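GrgF (Penicillium sp. sh18, PDB 6LZH) acts as a polyketide transferase in the biosynthesis of gregatin A, a fungal polyketide with an alkylated furanone core. Local coordinates at residues Ser9-Thr14 / Val95-Glu100; Ala47-Ile52 / Cys63-Pro68; Ala53-Glu58 / Asp276-Leu281; Gln86-Leu91 / Leu122-Phe127; Tyr175-Glu178 / Ile182-Gly185. All coordinates share one frame; numbering follows the deposited sequence.

Contact 1 (Ser9-Thr14 / Val95-Glu100)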
# COMPACT_ATOMS: atom_id res chain seq x y z
N SER A 9 -1.03 11.71 30.70
CA SER A 9 -2.02 12.62 30.16
C SER A 9 -2.77 11.97 29.00
O SER A 9 -2.19 11.20 28.23
CB SER A 9 -1.39 13.93 29.64
OG SER A 9 -0.96 14.77 30.68
N ASP A 10 -4.06 12.27 28.88
CA ASP A 10 -4.80 11.92 27.68
C ASP A 10 -4.47 12.95 26.61
O ASP A 10 -4.53 14.15 26.86
CB ASP A 10 -6.30 11.92 27.94
CG ASP A 10 -6.75 10.80 28.85
OD1 ASP A 10 -5.97 9.90 29.21
OD2 ASP A 10 -7.94 10.83 29.21
N VAL A 11 -4.13 12.48 25.41
CA VAL A 11 -3.76 13.36 24.31
C VAL A 11 -4.45 12.87 23.04
O VAL A 11 -4.88 11.72 22.94
CB VAL A 11 -2.23 13.45 24.08
CG1 VAL A 11 -1.52 14.15 25.23
CG2 VAL A 11 -1.63 12.03 23.86
N GLU A 12 -4.56 13.76 22.06
CA GLU A 12 -5.02 13.37 20.74
C GLU A 12 -4.31 14.21 19.70
O GLU A 12 -3.78 15.29 19.98
CB GLU A 12 -6.55 13.47 20.61
CG GLU A 12 -7.19 14.67 21.23
CD GLU A 12 -8.70 14.68 21.07
OE1 GLU A 12 -9.38 13.78 21.60
OE2 GLU A 12 -9.21 15.62 20.41
N PHE A 13 -4.24 13.68 18.48
CA PHE A 13 -3.61 14.42 17.40
C PHE A 13 -4.29 14.02 16.10
O PHE A 13 -4.97 12.99 16.03
CB PHE A 13 -2.09 14.18 17.34
CG PHE A 13 -1.69 12.73 17.07
CD1 PHE A 13 -1.64 11.80 18.12
CD2 PHE A 13 -1.36 12.30 15.79
CE1 PHE A 13 -1.26 10.47 17.89
CE2 PHE A 13 -0.98 10.98 15.54
CZ PHE A 13 -0.93 10.06 16.59
N THR A 14 -4.12 14.86 15.08
CA THR A 14 -4.85 14.73 13.82
C THR A 14 -3.94 14.13 12.75
O THR A 14 -2.75 14.43 12.69
CB THR A 14 -5.37 16.11 13.38
OG1 THR A 14 -6.10 16.70 14.47
CG2 THR A 14 -6.30 15.98 12.18
N VAL A 95 5.02 11.89 14.73
CA VAL A 95 6.31 12.56 14.88
C VAL A 95 6.13 14.07 14.71
O VAL A 95 6.66 14.87 15.50
CB VAL A 95 7.33 11.99 13.87
CG1 VAL A 95 8.52 12.95 13.67
CG2 VAL A 95 7.80 10.59 14.27
N THR A 96 5.37 14.49 13.69
CA THR A 96 5.07 15.91 13.48
C THR A 96 4.46 16.54 14.72
O THR A 96 4.90 17.61 15.16
CB THR A 96 4.11 16.05 12.29
OG1 THR A 96 4.76 15.58 11.11
CG2 THR A 96 3.67 17.51 12.10
N TRP A 97 3.43 15.90 15.27
CA TRP A 97 2.81 16.37 16.51
C TRP A 97 3.82 16.44 17.65
O TRP A 97 3.91 17.46 18.36
CB TRP A 97 1.66 15.42 16.87
CG TRP A 97 0.96 15.74 18.13
CD1 TRP A 97 -0.01 16.68 18.31
CD2 TRP A 97 1.15 15.11 19.40
NE1 TRP A 97 -0.43 16.68 19.63
CE2 TRP A 97 0.27 15.72 20.31
CE3 TRP A 97 1.98 14.08 19.86
CZ2 TRP A 97 0.20 15.34 21.65
CZ3 TRP A 97 1.91 13.70 21.19
CH2 TRP A 97 1.02 14.33 22.07
N PHE A 98 4.59 15.37 17.85
CA PHE A 98 5.43 15.26 19.04
C PHE A 98 6.50 16.33 19.06
O PHE A 98 6.84 16.84 20.14
CB PHE A 98 6.08 13.87 19.10
CG PHE A 98 6.32 13.40 20.50
CD1 PHE A 98 6.03 14.27 21.54
CD2 PHE A 98 6.78 12.13 20.79
CE1 PHE A 98 6.20 13.90 22.84
CE2 PHE A 98 6.96 11.75 22.14
CZ PHE A 98 6.67 12.65 23.14
N LYS A 99 7.02 16.69 17.89
CA LYS A 99 8.07 17.69 17.79
C LYS A 99 7.67 19.02 18.43
O LYS A 99 8.54 19.79 18.86
CB LYS A 99 8.45 17.90 16.33
CG LYS A 99 9.51 16.94 15.83
CD LYS A 99 9.55 16.90 14.32
CE LYS A 99 9.62 18.28 13.71
NZ LYS A 99 10.23 18.23 12.35
N GLU A 100 6.37 19.32 18.50
CA GLU A 100 5.94 20.58 19.09
C GLU A 100 5.92 20.55 20.61
O GLU A 100 5.71 21.60 21.23
CB GLU A 100 4.55 20.95 18.56
CG GLU A 100 4.54 21.26 17.07
CD GLU A 100 5.34 22.52 16.72
OE1 GLU A 100 4.92 23.64 17.12
OE2 GLU A 100 6.38 22.40 16.03
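Trp97 reaches from helix 84-99 to the edge strand 9-14 and meets Val11 and Phe13 there. The aromatic contacts centre on Phe13 CB. This carbon stands over one face of the indole, 3.6 Å from the centroid of the five-membered ring of Trp97 and 19° off the ring normal, a CH-pi contact. Its nearest indole atom is CD1 of Trp97, at 3.4 Å from Phe13 CB. The phenyl ring does little here. Its plane is tilted 29° from the indole, and the rings are slid so far apart that they barely overlap. With chi1 at 62°, Phe13 CG sits between its own backbone N and carbonyl carbon. The ring then leads away from Trp97, to an edge-to-face contact with Tyr66.

Apolar packing continues at the far end of the indole. Val11 CB lies 3.9 Å from CZ2 of Trp97, and both methyls of Val11 also come close to CH2. Leu64 of strand 62-66 touches Val11 and Trp97 as well.

The polar approach is loose. NE1 of Trp97 is 3.6 Å from the carbonyl O of Glu12, not hydrogen-bonded. Glu12 leaves the strand on the side away from the helix, and its OE1 forms a salt bridge with NE of Arg22. One indole laid along an edge strand implies a contact held by dispersion and CH-pi attraction, with no hydrogen bond between the segments to fix the orientation.

Contact 2 (Ala47-Ile52 / Cys63-Pro68)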
# COMPACT_ATOMS: atom_id res chain seq x y z
N ALA A 47 -2.76 -2.66 26.92
CA ALA A 47 -2.13 -3.81 27.56
C ALA A 47 -0.63 -3.82 27.32
O ALA A 47 -0.18 -3.60 26.19
CB ALA A 47 -2.72 -5.13 27.05
N ILE A 48 0.13 -4.11 28.39
CA ILE A 48 1.58 -4.37 28.39
C ILE A 48 2.40 -3.10 28.17
O ILE A 48 3.29 -2.78 28.97
CB ILE A 48 1.96 -5.43 27.34
CG1 ILE A 48 1.13 -6.72 27.52
CG2 ILE A 48 3.45 -5.76 27.47
CD1 ILE A 48 1.52 -7.85 26.55
N LEU A 49 2.13 -2.40 27.08
CA LEU A 49 2.92 -1.22 26.76
C LEU A 49 2.90 -0.14 27.84
O LEU A 49 3.93 0.54 28.02
CB LEU A 49 2.47 -0.63 25.42
CG LEU A 49 3.16 -1.20 24.17
CD1 LEU A 49 2.86 -2.70 24.03
CD2 LEU A 49 2.73 -0.47 22.92
N PRO A 50 1.79 0.14 28.53
CA PRO A 50 1.83 1.26 29.50
C PRO A 50 2.91 1.12 30.55
O PRO A 50 3.57 2.11 30.90
CB PRO A 50 0.42 1.22 30.12
CG PRO A 50 -0.43 0.67 29.04
CD PRO A 50 0.42 -0.40 28.40
N ASP A 51 3.12 -0.10 31.08
CA ASP A 51 4.16 -0.29 32.08
C ASP A 51 5.54 -0.13 31.47
O ASP A 51 6.46 0.38 32.12
CB ASP A 51 4.01 -1.65 32.77
CG ASP A 51 4.71 -1.69 34.13
OD1 ASP A 51 4.38 -0.86 35.00
OD2 ASP A 51 5.61 -2.53 34.30
N ILE A 52 5.70 -0.51 30.20
CA ILE A 52 6.97 -0.26 29.54
C ILE A 52 7.17 1.24 29.32
O ILE A 52 8.28 1.77 29.50
CB ILE A 52 7.04 -1.05 28.22
CG1 ILE A 52 7.02 -2.56 28.51
CG2 ILE A 52 8.27 -0.66 27.45
CD1 ILE A 52 6.98 -3.48 27.24
N CYS A 63 7.18 9.37 26.52
CA CYS A 63 6.56 8.35 25.69
C CYS A 63 5.15 8.75 25.25
O CYS A 63 4.37 9.30 26.04
CB CYS A 63 6.51 7.00 26.42
SG CYS A 63 8.17 6.36 26.80
N LEU A 64 4.86 8.50 23.98
CA LEU A 64 3.54 8.63 23.38
C LEU A 64 3.04 7.23 23.05
O LEU A 64 3.69 6.49 22.31
CB LEU A 64 3.57 9.49 22.11
CG LEU A 64 2.25 9.54 21.32
CD1 LEU A 64 1.10 10.21 22.14
CD2 LEU A 64 2.43 10.22 19.98
N LEU A 65 1.89 6.86 23.61
CA LEU A 65 1.30 5.55 23.38
C LEU A 65 -0.12 5.80 22.89
O LEU A 65 -0.93 6.37 23.62
CB LEU A 65 1.30 4.74 24.68
CG LEU A 65 0.67 3.37 24.75
CD1 LEU A 65 1.19 2.54 23.61
CD2 LEU A 65 0.97 2.71 26.12
N TYR A 66 -0.43 5.39 21.66
CA TYR A 66 -1.73 5.75 21.11
C TYR A 66 -2.43 4.59 20.43
O TYR A 66 -1.80 3.59 20.06
CB TYR A 66 -1.61 6.94 20.17
CG TYR A 66 -0.91 6.76 18.84
CD1 TYR A 66 -1.56 6.15 17.77
CD2 TYR A 66 0.36 7.26 18.64
CE1 TYR A 66 -0.95 6.02 16.55
CE2 TYR A 66 1.00 7.15 17.41
CZ TYR A 66 0.33 6.53 16.36
OH TYR A 66 0.94 6.40 15.13
N ASP A 67 -3.75 4.72 20.31
CA ASP A 67 -4.56 3.70 19.64
C ASP A 67 -4.49 3.96 18.14
O ASP A 67 -4.76 5.09 17.71
CB ASP A 67 -6.02 3.73 20.13
CG ASP A 67 -6.18 3.15 21.53
OD1 ASP A 67 -5.53 2.14 21.83
OD2 ASP A 67 -6.99 3.69 22.32
N PRO A 68 -4.08 2.98 17.34
CA PRO A 68 -4.08 3.17 15.89
C PRO A 68 -5.50 3.40 15.38
O PRO A 68 -6.49 3.23 16.09
CB PRO A 68 -3.50 1.85 15.35
CG PRO A 68 -2.76 1.26 16.52
CD PRO A 68 -3.53 1.67 17.73
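The start of helix 49-58 lies beside strand 62-66, with the CA atoms of Pro50 and Leu65 7.5 Å apart at the nearest point. Leu65 carries the strand side of the contact. Its CG is anti to the backbone N (chi1 177°), which sends both methyls out to the helix. The two methyls share Leu49, and CD2 also reaches Pro50. CD1 of Leu65 meets CD2 of Leu49 at 3.5 Å, tighter than usual for two carbons. CD2 of Leu65 lies against the pyrrolidine ring, 3.8 Å from CG of Pro50. The same methyl is 3.7 Å from CB of Leu49, so it nests between the first two residues of the helix. Shortening Leu65 to an alanine takes away both methyls and is likely to open a gap beside Leu49 CD2 and the Pro50 ring. The side chains that meet are all apolar. They join the helix to the second strand of a beta-alpha-beta unit made of strand 32-38, helix 49-58 and strand 62-66, part of the alpha/beta hydrolase fold. Leu49 also packs on Met37 of strand 32-38 and on Trp112 and Leu114 of strand 108-114. Strand 62-66 lies in the sheet between strands 20-26 and 32-38, and Leu64 and Tyr66 touch helix 84-99.

Contact 3 (Ala53-Glu58 / Asp276-Leu281); sequences AKWFQE and DVESIL
This is a helix-helix contact at the periphery of the fold, in which Trp55 of helix 49-58 meets Glu278 and Leu281 near the start of helix 277-292. The axes of the short segments run at 59° and come no nearer than 11.6 Å. The indole is used on its edge and on one face. At the edge, NE1 of Trp55 donates to OE1 of Glu278 at 2.9 Å, nearly straight at 161°. The acceptor lies close to the indole plane, but the N-H meets OE1 from above the carboxylate plane. Glu278 reaches it because its chain bends at chi2 (80°). Over the face, CB of Leu281 stands 3.6 Å from the centroid of the six-membered ring of Trp55, a CH-pi contact. In the alpha/beta hydrolase fold these two helices flank the central sheet. Phe56 and Ala53 face that sheet, and CZ of Phe56 touches CD2 of Leu281 at 4.1 Å. A leucine in place of Trp55 would probably leave Glu278 OE1 without its N-H donor and Leu281 CB without the ring face it rests on. Helix 277-292 opens with Asp276 as N-cap, its OD1 accepting from Ser279 N at 3.1 Å. Trp55 also stacks on His59.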
# COMPACT_ATOMS: atom_id res chain seq x y z
N ALA A 53 6.12 1.95 28.90
CA ALA A 53 6.21 3.40 28.80
C ALA A 53 6.61 4.01 30.14
O ALA A 53 7.50 4.88 30.20
CB ALA A 53 4.87 3.98 28.33
N LYS A 54 5.98 3.55 31.23
CA LYS A 54 6.31 4.06 32.55
C LYS A 54 7.79 3.85 32.87
O LYS A 54 8.45 4.75 33.42
CB LYS A 54 5.43 3.37 33.60
CG LYS A 54 5.64 3.90 35.01
CD LYS A 54 5.01 5.27 35.17
CE LYS A 54 5.03 5.76 36.61
NZ LYS A 54 5.87 7.00 36.78
N TRP A 55 8.34 2.68 32.53
CA TRP A 55 9.75 2.42 32.75
C TRP A 55 10.64 3.38 31.97
O TRP A 55 11.61 3.92 32.51
CB TRP A 55 10.08 0.97 32.39
CG TRP A 55 11.45 0.50 32.77
CD1 TRP A 55 11.79 -0.23 33.89
CD2 TRP A 55 12.68 0.71 32.04
NE1 TRP A 55 13.14 -0.47 33.89
CE2 TRP A 55 13.71 0.08 32.77
CE3 TRP A 55 13.00 1.36 30.85
CZ2 TRP A 55 15.04 0.09 32.35
CZ3 TRP A 55 14.33 1.37 30.42
CH2 TRP A 55 15.33 0.73 31.17
N PHE A 56 10.36 3.57 30.67
CA PHE A 56 11.12 4.53 29.87
C PHE A 56 10.98 5.95 30.42
O PHE A 56 11.95 6.71 30.46
CB PHE A 56 10.68 4.50 28.40
CG PHE A 56 11.23 3.34 27.60
CD1 PHE A 56 12.59 3.07 27.58
CD2 PHE A 56 10.37 2.51 26.88
CE1 PHE A 56 13.09 1.98 26.85
CE2 PHE A 56 10.87 1.41 26.16
CZ PHE A 56 12.22 1.16 26.13
N GLN A 57 9.75 6.32 30.78
CA GLN A 57 9.53 7.64 31.38
C GLN A 57 10.41 7.84 32.62
O GLN A 57 11.01 8.90 32.81
CB GLN A 57 8.04 7.79 31.73
CG GLN A 57 7.66 9.12 32.38
CD GLN A 57 6.26 9.11 32.96
OE1 GLN A 57 5.72 8.06 33.32
NE2 GLN A 57 5.66 10.29 33.06
N GLU A 58 10.50 6.80 33.47
CA GLU A 58 11.32 6.88 34.68
C GLU A 58 12.80 7.01 34.36
O GLU A 58 13.56 7.47 35.21
CB GLU A 58 11.08 5.64 35.55
CG GLU A 58 9.78 5.68 36.33
CD GLU A 58 9.41 4.34 36.89
OE1 GLU A 58 10.09 3.35 36.55
OE2 GLU A 58 8.44 4.27 37.67
N ASP A 276 13.43 -11.48 32.62
CA ASP A 276 14.21 -10.36 33.16
C ASP A 276 13.96 -9.12 32.30
O ASP A 276 14.78 -8.69 31.48
CB ASP A 276 15.69 -10.74 33.21
CG ASP A 276 16.54 -9.71 33.91
OD1 ASP A 276 16.02 -8.65 34.31
OD2 ASP A 276 17.76 -9.95 34.04
N VAL A 277 12.77 -8.54 32.49
CA VAL A 277 12.38 -7.43 31.64
C VAL A 277 13.23 -6.19 31.93
O VAL A 277 13.48 -5.38 31.04
CB VAL A 277 10.87 -7.14 31.79
CG1 VAL A 277 10.50 -5.85 31.08
CG2 VAL A 277 10.04 -8.32 31.19
N GLU A 278 13.70 -6.04 33.17
CA GLU A 278 14.61 -4.94 33.48
C GLU A 278 15.84 -5.00 32.59
O GLU A 278 16.29 -3.98 32.05
CB GLU A 278 15.03 -5.00 34.97
CG GLU A 278 16.10 -3.98 35.35
CD GLU A 278 15.51 -2.59 35.58
OE1 GLU A 278 14.28 -2.47 35.72
OE2 GLU A 278 16.29 -1.62 35.66
N SER A 279 16.41 -6.19 32.41
CA SER A 279 17.59 -6.30 31.57
C SER A 279 17.25 -6.12 30.10
O SER A 279 18.05 -5.54 29.34
CB SER A 279 18.28 -7.64 31.83
OG SER A 279 19.31 -7.83 30.88
N ILE A 280 16.06 -6.57 29.68
CA ILE A 280 15.61 -6.36 28.31
C ILE A 280 15.52 -4.87 28.01
O ILE A 280 16.03 -4.38 26.98
CB ILE A 280 14.25 -7.06 28.08
CG1 ILE A 280 14.38 -8.58 28.25
CG2 ILE A 280 13.66 -6.68 26.72
CD1 ILE A 280 13.03 -9.35 28.12
N LEU A 281 14.90 -4.11 28.92
CA LEU A 281 14.70 -2.68 28.66
C LEU A 281 16.00 -1.89 28.84
O LEU A 281 16.21 -0.89 28.15
CB LEU A 281 13.58 -2.16 29.56
CG LEU A 281 12.19 -2.76 29.29
CD1 LEU A 281 11.13 -2.15 30.20
CD2 LEU A 281 11.79 -2.59 27.83

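Contact 4 (Gln86-Leu91 / Leu122-Phe127)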
# COMPACT_ATOMS: atom_id res chain seq x y z
N GLN A 86 -1.09 2.74 6.04
CA GLN A 86 -1.70 3.91 6.66
C GLN A 86 -1.17 4.13 8.07
O GLN A 86 -1.00 5.27 8.51
CB GLN A 86 -3.22 3.75 6.71
CG GLN A 86 -3.92 4.95 7.36
CD GLN A 86 -5.40 4.73 7.64
OE1 GLN A 86 -5.81 3.64 8.05
NE2 GLN A 86 -6.20 5.76 7.45
N GLN A 87 -0.94 3.04 8.80
CA GLN A 87 -0.49 3.17 10.19
C GLN A 87 0.92 3.72 10.24
O GLN A 87 1.25 4.54 11.11
CB GLN A 87 -0.59 1.81 10.91
CG GLN A 87 -0.50 1.93 12.44
CD GLN A 87 -0.82 0.64 13.20
OE1 GLN A 87 -1.66 -0.19 12.77
NE2 GLN A 87 -0.16 0.48 14.36
N ALA A 88 1.77 3.31 9.29
CA ALA A 88 3.10 3.92 9.19
C ALA A 88 2.97 5.40 8.88
O ALA A 88 3.70 6.22 9.44
CB ALA A 88 3.92 3.22 8.11
N GLU A 89 2.08 5.75 7.94
CA GLU A 89 1.86 7.16 7.63
C GLU A 89 1.46 7.92 8.88
O GLU A 89 1.92 9.05 9.11
CB GLU A 89 0.77 7.30 6.57
CG GLU A 89 1.24 7.09 5.15
CD GLU A 89 0.12 7.33 4.17
OE1 GLU A 89 -0.28 8.50 3.97
OE2 GLU A 89 -0.40 6.34 3.66
N HIS A 90 0.61 7.32 9.71
CA HIS A 90 0.14 8.00 10.90
C HIS A 90 1.28 8.21 11.90
O HIS A 90 1.25 9.18 12.66
CB HIS A 90 -1.01 7.21 11.52
CG HIS A 90 -2.28 7.32 10.74
ND1 HIS A 90 -3.40 6.56 11.02
CD2 HIS A 90 -2.62 8.12 9.70
CE1 HIS A 90 -4.37 6.88 10.18
NE2 HIS A 90 -3.92 7.83 9.37
N LEU A 91 2.29 7.34 11.89
CA LEU A 91 3.46 7.56 12.74
C LEU A 91 4.25 8.78 12.29
O LEU A 91 4.85 9.47 13.12
CB LEU A 91 4.36 6.33 12.75
CG LEU A 91 3.91 5.19 13.65
CD1 LEU A 91 4.85 4.00 13.47
CD2 LEU A 91 3.88 5.63 15.13
N LEU A 122 9.19 -0.28 11.79
CA LEU A 122 10.27 -0.38 10.81
C LEU A 122 9.92 0.33 9.50
O LEU A 122 10.78 0.97 8.88
CB LEU A 122 10.59 -1.86 10.55
CG LEU A 122 11.17 -2.60 11.77
CD1 LEU A 122 11.15 -4.10 11.58
CD2 LEU A 122 12.58 -2.10 12.13
N ALA A 123 8.67 0.21 9.06
CA ALA A 123 8.29 0.85 7.80
C ALA A 123 8.33 2.37 7.95
O ALA A 123 8.78 3.07 7.04
CB ALA A 123 6.89 0.40 7.38
N ALA A 124 7.85 2.89 9.07
CA ALA A 124 7.90 4.34 9.27
C ALA A 124 9.35 4.82 9.32
O ALA A 124 9.68 5.88 8.76
CB ALA A 124 7.15 4.72 10.55
N ALA A 125 10.24 4.05 9.96
CA ALA A 125 11.66 4.42 9.98
C ALA A 125 12.27 4.35 8.59
O ALA A 125 13.26 5.04 8.31
CB ALA A 125 12.43 3.50 10.93
N ALA A 126 11.71 3.52 7.72
CA ALA A 126 12.22 3.44 6.35
C ALA A 126 12.01 4.75 5.61
O ALA A 126 12.79 5.09 4.71
CB ALA A 126 11.51 2.30 5.60
N PHE A 127 10.97 5.50 5.95
CA PHE A 127 10.56 6.65 5.16
C PHE A 127 10.86 7.99 5.82
O PHE A 127 10.99 9.00 5.11
CB PHE A 127 9.05 6.58 4.87
CG PHE A 127 8.63 5.32 4.16
CD1 PHE A 127 9.37 4.83 3.09
CD2 PHE A 127 7.49 4.63 4.55
CE1 PHE A 127 8.99 3.66 2.42
CE2 PHE A 127 7.09 3.47 3.88
CZ PHE A 127 7.86 2.99 2.81
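With CG anti to its carbonyl carbon (chi1 -79°) and the chain extended beyond (chi2 176°), Leu91 sets its CD1 against the methyl of Ala124. The two carbons, Leu91 CD1 and Ala124 CB, are 3.8 Å apart. Leu91 CB stands almost as near the same methyl, at 3.9 Å from Ala124 CB. One turn earlier, Ala88 has no torsion to set, and its CB is directed toward the other helix. It meets CB of Ala123 at 4.2 Å and CB of Ala124 at 4.3 Å. Ala124 CB also lies 3.9 Å from the carbonyl O of Ala88. Small residues on both helices let the backbones come close: the CA atoms of Ala88 and Ala124 are 4.8 Å apart. The segment axes approach to 8.6 Å and are inclined at 58°. Helix 116-127 follows the probable nucleophile elbow at Cys115, as expected in an alpha/beta hydrolase fold, and helix 84-99 packs beside it. Leu91 also touches Ile36 and Ser38 of strand 32-38, while Ala123 rests on Trp218 and Ile220. Both segments also touch the second subunit: Glu89 forms a salt bridge with Arg161 of that subunit, and Phe127 meets Tyr213 of the same subunit edge-to-face.

Contact 5 (Tyr175-Glu178 / Ile182-Gly185)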
# COMPACT_ATOMS: atom_id res chain seq x y z
N TYR A 175 -11.28 -14.79 14.81
CA TYR A 175 -9.99 -15.45 14.98
C TYR A 175 -10.12 -16.96 14.84
O TYR A 175 -9.19 -17.63 14.35
CB TYR A 175 -9.39 -15.10 16.34
CG TYR A 175 -8.85 -13.69 16.46
CD1 TYR A 175 -8.99 -12.76 15.43
CD2 TYR A 175 -8.17 -13.30 17.60
CE1 TYR A 175 -8.47 -11.48 15.55
CE2 TYR A 175 -7.66 -12.03 17.73
CZ TYR A 175 -7.81 -11.12 16.71
OH TYR A 175 -7.28 -9.85 16.86
N VAL A 176 -11.25 -17.52 15.28
CA VAL A 176 -11.53 -18.95 15.24
C VAL A 176 -12.98 -19.12 14.80
O VAL A 176 -13.89 -18.61 15.46
CB VAL A 176 -11.32 -19.62 16.62
CG1 VAL A 176 -11.47 -21.14 16.50
CG2 VAL A 176 -9.97 -19.26 17.22
N ASN A 177 -13.20 -19.83 13.70
CA ASN A 177 -14.55 -20.16 13.28
C ASN A 177 -15.22 -21.08 14.30
O ASN A 177 -14.56 -21.77 15.08
CB ASN A 177 -14.55 -20.83 11.90
CG ASN A 177 -13.97 -19.96 10.82
OD1 ASN A 177 -13.08 -20.38 10.07
ND2 ASN A 177 -14.46 -18.72 10.72
N GLU A 178 -16.56 -21.08 14.28
CA GLU A 178 -17.30 -21.89 15.25
C GLU A 178 -16.94 -23.37 15.13
O GLU A 178 -17.02 -24.11 16.11
CB GLU A 178 -18.81 -21.70 15.06
CG GLU A 178 -19.26 -21.57 13.61
CD GLU A 178 -19.33 -22.91 12.89
OE1 GLU A 178 -19.44 -22.90 11.64
OE2 GLU A 178 -19.29 -23.97 13.57
N ILE A 182 -9.30 -21.89 11.82
CA ILE A 182 -8.65 -20.59 11.88
C ILE A 182 -8.61 -20.04 10.46
O ILE A 182 -8.10 -20.70 9.55
CB ILE A 182 -7.23 -20.66 12.46
CG1 ILE A 182 -7.22 -21.37 13.82
CG2 ILE A 182 -6.61 -19.26 12.56
CD1 ILE A 182 -5.90 -21.25 14.56
N PRO A 183 -9.16 -18.84 10.19
CA PRO A 183 -9.00 -18.24 8.87
C PRO A 183 -7.53 -18.08 8.50
O PRO A 183 -6.65 -17.97 9.36
CB PRO A 183 -9.70 -16.88 9.00
CG PRO A 183 -10.73 -17.10 10.09
CD PRO A 183 -10.09 -18.08 11.05
N ASN A 184 -7.28 -18.03 7.18
CA ASN A 184 -5.95 -18.28 6.63
C ASN A 184 -4.84 -17.49 7.32
O ASN A 184 -3.86 -18.06 7.81
CB ASN A 184 -5.95 -17.99 5.12
CG ASN A 184 -4.61 -18.31 4.47
OD1 ASN A 184 -3.87 -19.19 4.93
ND2 ASN A 184 -4.28 -17.60 3.39
N GLY A 185 -4.96 -16.17 7.36
CA GLY A 185 -3.87 -15.38 7.91
C GLY A 185 -4.05 -14.98 9.36
O GLY A 185 -3.65 -13.88 9.77
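Van der Waals contacts to a backbone carbonyl dominate here. The O of Tyr175 faces Pro183 and Ile182, 3.4 Å from CD of Pro183 and 3.5 Å from CG2 of Ile182. Ile182 puts that methyl there because CG2 is anti to the backbone N, while the rest of its side chain leads away to Ala190. The contact buries the O of Tyr175, and it has no hydrogen-bond partner in the model.

A second group of contacts involves the side-chain amide of Asn177. The Asn177 and Pro183 side chains come toward each other from opposite directions. OD1 of Asn177 is 3.9 Å from CD of Pro183. The carbonyl O of Tyr175 and the Asn177 amide meet the CD/CG edge of the proline from two directions roughly at right angles.

Both segments belong to the loop between strand 172-174 and helix 187-198. It lies in the long excursion between sheet strands 133-137 and 232-237, where alpha/beta hydrolases commonly carry their lid, so it is probably part of a lid region. The chain doubles back here, and the CA atoms of Val176 and Ile182 come within 4.7 Å.

The polar end of Tyr175 is held outside the pair: its OH hydrogen-bonds to ND2 of Asn42. Its ring packs on Ala189 and Met193 of helix 187-198.

Contacts 1, 2 and 4 meet around strand 62-66 and helix 84-99. CE2 of Phe98 in contact 1 lies 4.1 Å from CB of Leu64 in contact 2, and Tyr66 of contact 2 packs on Leu91 of contact 4. Contacts 1 and 4 use the same helix, 84-99, and both reach the second subunit. Contact 3 continues helix 49-58 from contact 2, with SG of Cys63 3.5 Å from CB of Phe56. Contact 5 stands apart; its centre is about 27 Å from that of contact 2. Both contacts 2 and 5 come near the probable active-site Cys115: its side chain is about 8 Å from that of Leu49 and about 9 Å from that of Tyr175.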